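Local coordinates for putative branched-chain amino acid ABC transporter, periplasmic branched-chain amino acid-binding protein (Pseudomonas protegens Pf-5, PDB 4RU0) that probably binds branched-chain amino acids or related small solutes in the periplasm and delivers them to an ABC transporter for uptake, at residues A[154-163]-A[391-399]; A[178-189]-A[207-218]. All coordinates share one frame; numbering follows the deposited sequence.

Interaction 1: A[154-163]-A[391-399]; sequences MLTFYSEAST and HEGGGAARV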
loop_
_atom_site.group_PDB
_atom_site.type_symbol
_atom_site.label_atom_id
_atom_site.label_comp_id
_atom_site.label_asym_id
_atom_site.label_seq_id
_atom_site.Cartn_x
_atom_site.Cartn_y
_atom_site.Cartn_z
HETATM N N MSE A 154 5.172 -0.555 -4.807
HETATM C CA MSE A 154 4.118 -1.410 -5.308
HETATM C C MSE A 154 2.943 -0.729 -5.953
HETATM O O MSE A 154 2.611 -1.067 -7.093
HETATM C CB MSE A 154 3.629 -2.257 -4.155
HETATM C CG MSE A 154 3.477 -3.689 -4.609
HETATM SE SE MSE A 154 3.239 -4.761 -3.008
HETATM C CE MSE A 154 5.098 -5.355 -2.925
ATOM N N LEU A 155 2.269 0.160 -5.251
ATOM C CA LEU A 155 1.166 0.853 -5.855
ATOM C C LEU A 155 1.051 2.295 -5.445
ATOM O O LEU A 155 0.819 2.583 -4.306
ATOM C CB LEU A 155 -0.133 0.110 -5.539
ATOM C CG LEU A 155 -1.338 0.505 -6.375
ATOM C CD1 LEU A 155 -1.113 0.162 -7.825
ATOM C CD2 LEU A 155 -2.583 -0.158 -5.858
ATOM N N THR A 156 1.144 3.196 -6.395
ATOM C CA THR A 156 0.794 4.579 -6.154
ATOM C C THR A 156 -0.645 4.822 -6.554
ATOM O O THR A 156 -1.198 4.102 -7.349
ATOM C CB THR A 156 1.682 5.554 -6.919
ATOM O OG1 THR A 156 1.470 5.404 -8.317
ATOM C CG2 THR A 156 3.130 5.312 -6.597
ATOM N N PHE A 157 -1.239 5.856 -5.999
ATOM C CA PHE A 157 -2.603 6.226 -6.350
ATOM C C PHE A 157 -2.765 6.533 -7.838
ATOM O O PHE A 157 -3.851 6.359 -8.396
ATOM C CB PHE A 157 -3.051 7.417 -5.508
ATOM C CG PHE A 157 -3.123 7.119 -4.039
ATOM C CD1 PHE A 157 -3.796 5.993 -3.579
ATOM C CD2 PHE A 157 -2.495 7.946 -3.115
ATOM C CE1 PHE A 157 -3.858 5.707 -2.218
ATOM C CE2 PHE A 157 -2.549 7.665 -1.754
ATOM C CZ PHE A 157 -3.234 6.544 -1.306
ATOM N N TYR A 158 -1.692 6.971 -8.493
ATOM C CA TYR A 158 -1.756 7.188 -9.937
ATOM C C TYR A 158 -1.955 5.858 -10.653
ATOM O O TYR A 158 -2.848 5.725 -11.488
ATOM C CB TYR A 158 -0.497 7.887 -10.459
ATOM C CG TYR A 158 -0.525 9.392 -10.317
ATOM C CD1 TYR A 158 -1.257 10.002 -9.307
ATOM C CD2 TYR A 158 0.179 10.206 -11.196
ATOM C CE1 TYR A 158 -1.279 11.381 -9.172
ATOM C CE2 TYR A 158 0.161 11.587 -11.070
ATOM C CZ TYR A 158 -0.574 12.169 -10.056
ATOM O OH TYR A 158 -0.605 13.540 -9.915
ATOM N N SER A 159 -1.125 4.872 -10.323
ATOM C CA SER A 159 -1.272 3.539 -10.898
ATOM C C SER A 159 -2.613 2.914 -10.532
ATOM O O SER A 159 -3.205 2.204 -11.334
ATOM C CB SER A 159 -0.139 2.622 -10.436
ATOM O OG SER A 159 1.112 3.082 -10.900
ATOM N N GLU A 160 -3.077 3.174 -9.312
ATOM C CA GLU A 160 -4.337 2.613 -8.846
ATOM C C GLU A 160 -5.478 3.069 -9.746
ATOM O O GLU A 160 -6.349 2.275 -10.103
ATOM C CB GLU A 160 -4.628 3.009 -7.402
ATOM C CG GLU A 160 -5.801 2.241 -6.805
ATOM C CD GLU A 160 -6.279 2.827 -5.490
ATOM O OE1 GLU A 160 -6.084 4.044 -5.266
ATOM O OE2 GLU A 160 -6.856 2.071 -4.682
ATOM N N ALA A 161 -5.456 4.345 -10.119
ATOM C CA ALA A 161 -6.444 4.890 -11.038
ATOM C C ALA A 161 -6.443 4.093 -12.331
ATOM O O ALA A 161 -7.499 3.678 -12.809
ATOM C CB ALA A 161 -6.168 6.360 -11.314
ATOM N N SER A 162 -5.255 3.863 -12.881
ATOM C CA SER A 162 -5.136 3.107 -14.123
ATOM C C SER A 162 -5.696 1.688 -13.994
ATOM O O SER A 162 -6.459 1.254 -14.847
ATOM C CB SER A 162 -3.683 3.050 -14.581
ATOM O OG SER A 162 -3.583 2.447 -15.862
ATOM N N THR A 163 -5.320 0.976 -12.933
ATOM C CA THR A 163 -5.833 -0.380 -12.711
ATOM C C THR A 163 -7.349 -0.376 -12.518
ATOM O O THR A 163 -8.043 -1.280 -12.986
ATOM C CB THR A 163 -5.188 -1.063 -11.487
ATOM O OG1 THR A 163 -5.610 -0.408 -10.287
ATOM C CG2 THR A 163 -3.687 -1.015 -11.576
ATOM N N HIS A 391 10.634 3.955 -8.445
ATOM C CA HIS A 391 10.592 3.513 -7.057
ATOM C C HIS A 391 9.251 2.869 -6.684
ATOM O O HIS A 391 9.001 2.564 -5.516
ATOM C CB HIS A 391 10.894 4.691 -6.126
ATOM C CG HIS A 391 12.351 5.035 -6.047
ATOM N ND1 HIS A 391 12.854 5.923 -5.121
ATOM C CD2 HIS A 391 13.409 4.605 -6.771
ATOM C CE1 HIS A 391 14.166 6.025 -5.278
ATOM N NE2 HIS A 391 14.523 5.233 -6.278
ATOM N N GLU A 392 8.396 2.653 -7.680
ATOM C CA GLU A 392 7.136 1.954 -7.458
ATOM C C GLU A 392 7.316 0.475 -7.760
ATOM O O GLU A 392 7.122 -0.375 -6.894
ATOM C CB GLU A 392 6.011 2.536 -8.320
ATOM C CG GLU A 392 4.656 1.912 -8.023
ATOM C CD GLU A 392 3.553 2.384 -8.963
ATOM O OE1 GLU A 392 3.866 2.975 -10.019
ATOM O OE2 GLU A 392 2.367 2.157 -8.641
ATOM N N GLY A 393 7.677 0.181 -9.005
ATOM C CA GLY A 393 8.067 -1.162 -9.401
ATOM C C GLY A 393 6.967 -2.201 -9.500
ATOM O O GLY A 393 7.252 -3.367 -9.768
ATOM N N GLY A 394 5.718 -1.792 -9.289
ATOM C CA GLY A 394 4.598 -2.722 -9.337
ATOM C C GLY A 394 3.432 -2.224 -10.171
ATOM O O GLY A 394 3.368 -2.465 -11.375
ATOM N N GLY A 395 2.500 -1.534 -9.522
ATOM C CA GLY A 395 1.385 -0.917 -10.211
ATOM C C GLY A 395 0.209 -1.830 -10.521
ATOM O O GLY A 395 -0.603 -1.508 -11.380
ATOM N N ALA A 396 0.101 -2.963 -9.831
ATOM C CA ALA A 396 -1.041 -3.850 -10.035
ATOM C C ALA A 396 -1.880 -3.993 -8.771
ATOM O O ALA A 396 -1.424 -3.680 -7.674
ATOM C CB ALA A 396 -0.579 -5.214 -10.515
ATOM N N ALA A 397 -3.111 -4.466 -8.936
ATOM C CA ALA A 397 -3.995 -4.734 -7.807
ATOM C C ALA A 397 -4.979 -5.836 -8.156
ATOM O O ALA A 397 -5.196 -6.132 -9.329
ATOM C CB ALA A 397 -4.741 -3.478 -7.397
ATOM N N ARG A 398 -5.574 -6.436 -7.133
ATOM C CA ARG A 398 -6.617 -7.430 -7.331
ATOM C C ARG A 398 -7.942 -6.907 -6.801
ATOM O O ARG A 398 -7.972 -6.085 -5.887
ATOM C CB ARG A 398 -6.252 -8.746 -6.642
ATOM C CG ARG A 398 -5.028 -9.427 -7.222
ATOM C CD ARG A 398 -4.656 -10.671 -6.434
ATOM N NE ARG A 398 -5.681 -11.707 -6.511
ATOM C CZ ARG A 398 -5.653 -12.726 -7.365
ATOM N NH1 ARG A 398 -4.649 -12.846 -8.221
ATOM N NH2 ARG A 398 -6.628 -13.625 -7.363
ATOM N N VAL A 399 -9.036 -7.381 -7.384
ATOM C CA VAL A 399 -10.365 -7.000 -6.930
ATOM C C VAL A 399 -10.940 -8.094 -6.039
ATOM O O VAL A 399 -10.859 -9.275 -6.365
ATOM C CB VAL A 399 -11.310 -6.746 -8.114
ATOM C CG1 VAL A 399 -12.670 -6.255 -7.623
ATOM C CG2 VAL A 399 -10.683 -5.753 -9.087
HETATM O O HOH W 1 3.455 5.458 -9.969
#
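Glu392 reaches across to the start of helix 157-172 and sets its carboxylate against the helix N-terminus, in a protein of the type I periplasmic-binding fold. Thr156 is the N-cap: its OG1 accepts a weak bond from Ser159 N at 3.3 Å, while its own backbone N-H turns outward to Glu392. With CG anti to the backbone N (chi1 -175°) and the rest of the chain extended, Glu392 is long enough to span the gap. Its OE2 is gripped twice. Ser159 OG donates at 2.7 Å on the syn lone pair, whereas Thr156 N, 2.8 Å from the same oxygen, comes from above the carboxylate plane. The two donors therefore fix both the position and the tilt of the group, and the helix end would probably stabilise its negative charge. A water joins the other oxygen, OE1, to Thr156 OG1.

Beyond the carboxylate the backbones hold each other, Met154 N (a selenomethionine) donating to Glu392 O at 2.9 Å and Gly395 N to Met154 O. Glycine suits this turn: a CB on Gly394 would clash with Met154 O, and Gly395 has positive phi. Leu155 CD1 lies 3.6 Å from Gly395 CA, and Ser159 CB lies 3.9 Å from that CA. One turn further along the helix, Thr163 OG1 bonds back to Glu160 O, which directs the CG2 methyl toward the Gly395 carbonyl. At the start of strand 396-402 a small alanine meets the other leucine branch, Leu155 CD2 lying 4.2 Å from Ala397 CB.

Interaction 2: A[178-189]-A[207-218]; sequences LKGKKIATLYHD and YGFENIQIPVAD
His188 NE2 donates to Asp218 OD1 at 2.6 Å, joining the end of strand 182-188 to the loop that follows strand 210-216. The oxygen lies at the imidazole edge, in the ring plane, and uses its anti lone pair; ring and carboxylate planes stand almost perpendicular, 88° apart. Ser190 OG bonds ND1, so both ring nitrogens are engaged, about 5 Å from a bound 3,6,9,12,15-pentaoxaheptadecane at the side chain's nearest approach.

Between the strands runs a regular ladder of backbone bonds, such as Thr185 N to Ile212 O at 2.7 Å. Tyr187 CG sits between the backbone N and the carbonyl carbon (chi1 66°), which folds the ring across to Pro215, whose CA lies over one face in a CH-pi contact, 3.8 Å from the centroid. Tyr187 CD2 also lies 3.6 Å from Gln213 OE1. Were the tyrosine replaced by an alanine here, Pro215 would probably lose its aromatic cover and a gap would open beside the Gln213 carboxamide. Ile183 CD1 rests over the Phe209 ring, 3.8 Å from its centroid. Leu186 CD1 wedges between Ile214 CG2 and Val216 CG2; such branched residues suit a buried strand face.

The pair forms a beta-alpha-beta crossover through helix 197-207, which packs on Thr185 and Gln213. Helix 224-233 covers Leu186, Ile212 and Ile214. Strand 237-241 flanks 182-188, leaving 210-216 outermost, consistent with Pro215, which has no N-H for a further strand.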
loop_
_atom_site.group_PDB
_atom_site.type_symbol
_atom_site.label_atom_id
_atom_site.label_comp_id
_atom_site.label_asym_id
_atom_site.label_seq_id
_atom_site.Cartn_x
_atom_site.Cartn_y
_atom_site.Cartn_z
ATOM N N LEU A 178 -15.605 1.830 -23.059
ATOM C CA LEU A 178 -15.565 2.882 -22.042
ATOM C C LEU A 178 -16.189 4.167 -22.573
ATOM O O LEU A 178 -16.777 4.945 -21.815
ATOM C CB LEU A 178 -14.132 3.147 -21.576
ATOM C CG LEU A 178 -13.457 2.039 -20.769
ATOM C CD1 LEU A 178 -12.033 2.431 -20.445
ATOM C CD2 LEU A 178 -14.237 1.729 -19.501
ATOM N N LYS A 179 -16.044 4.389 -23.876
ATOM C CA LYS A 179 -16.719 5.500 -24.532
ATOM C C LYS A 179 -18.213 5.384 -24.265
ATOM O O LYS A 179 -18.812 4.339 -24.514
ATOM C CB LYS A 179 -16.434 5.496 -26.037
ATOM C CG LYS A 179 -16.675 6.832 -26.712
ATOM C CD LYS A 179 -16.196 6.831 -28.153
ATOM C CE LYS A 179 -16.280 8.226 -28.754
ATOM N NZ LYS A 179 -17.651 8.794 -28.634
ATOM N N GLY A 180 -18.808 6.442 -23.730
ATOM C CA GLY A 180 -20.226 6.406 -23.414
ATOM C C GLY A 180 -20.564 5.901 -22.017
ATOM O O GLY A 180 -21.738 5.726 -21.677
ATOM N N LYS A 181 -19.540 5.660 -21.204
ATOM C CA LYS A 181 -19.749 5.217 -19.833
ATOM C C LYS A 181 -19.525 6.361 -18.857
ATOM O O LYS A 181 -18.815 7.317 -19.162
ATOM C CB LYS A 181 -18.818 4.051 -19.500
ATOM C CG LYS A 181 -19.132 2.787 -20.268
ATOM C CD LYS A 181 -20.469 2.210 -19.849
ATOM C CE LYS A 181 -21.048 1.296 -20.929
ATOM N NZ LYS A 181 -20.168 0.137 -21.225
ATOM N N LYS A 182 -20.141 6.262 -17.684
ATOM C CA LYS A 182 -19.909 7.237 -16.626
ATOM C C LYS A 182 -19.208 6.574 -15.454
ATOM O O LYS A 182 -19.619 5.506 -14.990
ATOM C CB LYS A 182 -21.217 7.871 -16.152
ATOM C CG LYS A 182 -21.908 8.757 -17.172
ATOM C CD LYS A 182 -23.151 9.377 -16.565
ATOM C CE LYS A 182 -24.072 9.944 -17.627
ATOM N NZ LYS A 182 -25.328 10.468 -17.008
ATOM N N ILE A 183 -18.145 7.212 -14.983
ATOM C CA ILE A 183 -17.430 6.733 -13.821
ATOM C C ILE A 183 -17.331 7.862 -12.811
ATOM O O ILE A 183 -16.705 8.884 -13.076
ATOM C CB ILE A 183 -16.027 6.225 -14.192
ATOM C CG1 ILE A 183 -16.135 5.078 -15.194
ATOM C CG2 ILE A 183 -15.259 5.790 -12.937
ATOM C CD1 ILE A 183 -14.803 4.539 -15.652
ATOM N N ALA A 184 -17.971 7.683 -11.659
ATOM C CA ALA A 184 -17.956 8.708 -10.623
ATOM C C ALA A 184 -16.932 8.363 -9.548
ATOM O O ALA A 184 -16.890 7.236 -9.053
ATOM C CB ALA A 184 -19.345 8.878 -10.008
ATOM N N THR A 185 -16.108 9.342 -9.193
ATOM C CA THR A 185 -15.171 9.165 -8.102
ATOM C C THR A 185 -15.652 9.963 -6.896
ATOM O O THR A 185 -15.744 11.198 -6.941
ATOM C CB THR A 185 -13.734 9.592 -8.494
ATOM O OG1 THR A 185 -13.260 8.757 -9.554
ATOM C CG2 THR A 185 -12.791 9.462 -7.306
ATOM N N LEU A 186 -15.990 9.237 -5.835
ATOM C CA LEU A 186 -16.392 9.827 -4.568
ATOM C C LEU A 186 -15.197 9.839 -3.616
ATOM O O LEU A 186 -14.801 8.790 -3.102
ATOM C CB LEU A 186 -17.551 9.041 -3.959
ATOM C CG LEU A 186 -18.219 9.671 -2.731
ATOM C CD1 LEU A 186 -18.847 10.991 -3.120
ATOM C CD2 LEU A 186 -19.260 8.736 -2.151
ATOM N N TYR A 187 -14.608 11.012 -3.394
ATOM C CA TYR A 187 -13.339 11.063 -2.667
ATOM C C TYR A 187 -13.371 11.955 -1.434
ATOM O O TYR A 187 -13.945 13.052 -1.446
ATOM C CB TYR A 187 -12.203 11.526 -3.593
ATOM C CG TYR A 187 -12.316 12.955 -4.083
ATOM C CD1 TYR A 187 -11.739 14.004 -3.370
ATOM C CD2 TYR A 187 -12.998 13.259 -5.258
ATOM C CE1 TYR A 187 -11.844 15.312 -3.809
ATOM C CE2 TYR A 187 -13.106 14.570 -5.709
ATOM C CZ TYR A 187 -12.528 15.590 -4.979
ATOM O OH TYR A 187 -12.624 16.890 -5.416
ATOM N N HIS A 188 -12.750 11.456 -0.371
ATOM C CA HIS A 188 -12.471 12.231 0.826
ATOM C C HIS A 188 -11.730 13.487 0.413
ATOM O O HIS A 188 -10.719 13.410 -0.276
ATOM C CB HIS A 188 -11.648 11.398 1.809
ATOM C CG HIS A 188 -11.468 12.034 3.152
ATOM N ND1 HIS A 188 -10.324 12.712 3.505
ATOM C CD2 HIS A 188 -12.281 12.075 4.235
ATOM C CE1 HIS A 188 -10.439 13.153 4.747
ATOM N NE2 HIS A 188 -11.623 12.781 5.209
ATOM N N ASP A 189 -12.244 14.649 0.796
ATOM C CA ASP A 189 -11.617 15.894 0.374
ATOM C C ASP A 189 -10.325 16.106 1.163
ATOM O O ASP A 189 -10.314 16.726 2.223
ATOM C CB ASP A 189 -12.574 17.081 0.543
ATOM C CG ASP A 189 -12.069 18.341 -0.150
ATOM O OD1 ASP A 189 -11.440 18.226 -1.229
ATOM O OD2 ASP A 189 -12.299 19.452 0.381
ATOM N N TYR A 207 -9.896 7.531 -23.219
ATOM C CA TYR A 207 -10.891 6.495 -23.467
ATOM C C TYR A 207 -12.314 7.035 -23.567
ATOM O O TYR A 207 -13.235 6.315 -23.958
ATOM C CB TYR A 207 -10.798 5.425 -22.381
ATOM C CG TYR A 207 -9.476 4.694 -22.407
ATOM C CD1 TYR A 207 -9.102 3.945 -23.516
ATOM C CD2 TYR A 207 -8.595 4.766 -21.334
ATOM C CE1 TYR A 207 -7.893 3.282 -23.554
ATOM C CE2 TYR A 207 -7.381 4.102 -21.363
ATOM C CZ TYR A 207 -7.037 3.362 -22.476
ATOM O OH TYR A 207 -5.832 2.702 -22.511
ATOM N N GLY A 208 -12.492 8.304 -23.219
ATOM C CA GLY A 208 -13.750 8.982 -23.470
ATOM C C GLY A 208 -14.909 8.668 -22.540
ATOM O O GLY A 208 -16.062 8.894 -22.904
ATOM N N PHE A 209 -14.630 8.152 -21.347
ATOM C CA PHE A 209 -15.705 7.981 -20.373
ATOM C C PHE A 209 -15.925 9.302 -19.632
ATOM O O PHE A 209 -15.020 10.113 -19.505
ATOM C CB PHE A 209 -15.409 6.836 -19.389
ATOM C CG PHE A 209 -14.183 7.044 -18.541
ATOM C CD1 PHE A 209 -14.246 7.778 -17.363
ATOM C CD2 PHE A 209 -12.974 6.471 -18.902
ATOM C CE1 PHE A 209 -13.116 7.964 -16.584
ATOM C CE2 PHE A 209 -11.839 6.652 -18.123
ATOM C CZ PHE A 209 -11.911 7.400 -16.965
ATOM N N GLU A 210 -17.139 9.522 -19.156
ATOM C CA GLU A 210 -17.434 10.729 -18.405
ATOM C C GLU A 210 -16.779 10.653 -17.025
ATOM O O GLU A 210 -17.035 9.739 -16.248
ATOM C CB GLU A 210 -18.944 10.934 -18.285
ATOM C CG GLU A 210 -19.339 12.318 -17.813
ATOM C CD GLU A 210 -20.841 12.532 -17.830
ATOM O OE1 GLU A 210 -21.518 11.982 -18.729
ATOM O OE2 GLU A 210 -21.345 13.257 -16.946
ATOM N N ASN A 211 -15.916 11.618 -16.739
ATOM C CA ASN A 211 -15.166 11.664 -15.486
ATOM C C ASN A 211 -15.857 12.546 -14.445
ATOM O O ASN A 211 -15.709 13.762 -14.451
ATOM C CB ASN A 211 -13.748 12.170 -15.758
ATOM C CG ASN A 211 -12.925 12.338 -14.497
ATOM O OD1 ASN A 211 -13.172 11.687 -13.476
ATOM N ND2 ASN A 211 -11.929 13.213 -14.566
ATOM N N ILE A 212 -16.623 11.923 -13.558
ATOM C CA ILE A 212 -17.366 12.657 -12.542
ATOM C C ILE A 212 -16.602 12.646 -11.219
ATOM O O ILE A 212 -16.340 11.588 -10.654
ATOM C CB ILE A 212 -18.778 12.056 -12.336
ATOM C CG1 ILE A 212 -19.559 12.056 -13.654
ATOM C CG2 ILE A 212 -19.545 12.815 -11.257
ATOM C CD1 ILE A 212 -20.907 11.375 -13.559
ATOM N N GLN A 213 -16.246 13.831 -10.734
ATOM C CA GLN A 213 -15.473 13.972 -9.502
ATOM C C GLN A 213 -16.307 14.586 -8.376
ATOM O O GLN A 213 -16.752 15.728 -8.473
ATOM C CB GLN A 213 -14.223 14.821 -9.758
ATOM C CG GLN A 213 -13.182 14.151 -10.658
ATOM C CD GLN A 213 -12.572 12.901 -10.032
ATOM O OE1 GLN A 213 -12.633 12.701 -8.819
ATOM N NE2 GLN A 213 -11.980 12.054 -10.864
ATOM N N ILE A 214 -16.519 13.828 -7.306
ATOM C CA ILE A 214 -17.408 14.276 -6.231
ATOM C C ILE A 214 -16.717 14.261 -4.865
ATOM O O ILE A 214 -16.465 13.195 -4.301
ATOM C CB ILE A 214 -18.673 13.402 -6.157
ATOM C CG1 ILE A 214 -19.387 13.366 -7.513
ATOM C CG2 ILE A 214 -19.599 13.914 -5.088
ATOM C CD1 ILE A 214 -20.488 12.320 -7.594
ATOM N N PRO A 215 -16.398 15.449 -4.333
ATOM C CA PRO A 215 -15.714 15.565 -3.036
ATOM C C PRO A 215 -16.626 15.311 -1.839
ATOM O O PRO A 215 -17.826 15.587 -1.899
ATOM C CB PRO A 215 -15.219 17.013 -3.031
ATOM C CG PRO A 215 -16.161 17.735 -3.925
ATOM C CD PRO A 215 -16.544 16.753 -5.005
ATOM N N VAL A 216 -16.053 14.770 -0.768
ATOM C CA VAL A 216 -16.759 14.624 0.499
ATOM C C VAL A 216 -15.963 15.304 1.600
ATOM O O VAL A 216 -14.842 14.890 1.912
ATOM C CB VAL A 216 -16.981 13.156 0.885
ATOM C CG1 VAL A 216 -17.516 13.068 2.306
ATOM C CG2 VAL A 216 -17.945 12.498 -0.073
ATOM N N ALA A 217 -16.542 16.347 2.183
ATOM C CA ALA A 217 -15.862 17.132 3.207
ATOM C C ALA A 217 -15.708 16.339 4.496
ATOM O O ALA A 217 -16.568 15.524 4.841
ATOM C CB ALA A 217 -16.621 18.433 3.471
ATOM N N ASP A 218 -14.608 16.577 5.203
ATOM C CA ASP A 218 -14.386 15.970 6.511
ATOM C C ASP A 218 -15.441 16.478 7.492
ATOM O O ASP A 218 -15.797 17.652 7.459
ATOM C CB ASP A 218 -12.972 16.289 7.009
ATOM C CG ASP A 218 -12.416 15.210 7.913
ATOM O OD1 ASP A 218 -12.121 14.106 7.405
ATOM O OD2 ASP A 218 -12.270 15.462 9.131
HETATM O O HOH W 2 -13.082 4.098 -25.025
HETATM O O HOH W 3 -24.061 12.878 -16.047
HETATM O O HOH W 4 -14.228 9.277 -12.038
#

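Interaction 1 is a buried contact whose centre lies about 9 Å from the centre of the chain, whereas interaction 2 lies toward one side, with exposed residues along its outer strand; their centres are about 18 Å apart and they do not touch. Both reach the same mixed sheet: 396-402 is one of its antiparallel members, and 182-188 with 210-216 form its parallel end. Helix 157-172 links them, since its start is held in interaction 1 and its later part packs on Leu178 and Phe209 of interaction 2. A single buried carboxylate and close-fitting glycines dominate the first contact. Repeated backbone bonds, aliphatic packing and CH-pi contacts dominate the second, where charged and polar side chains gather at the rim.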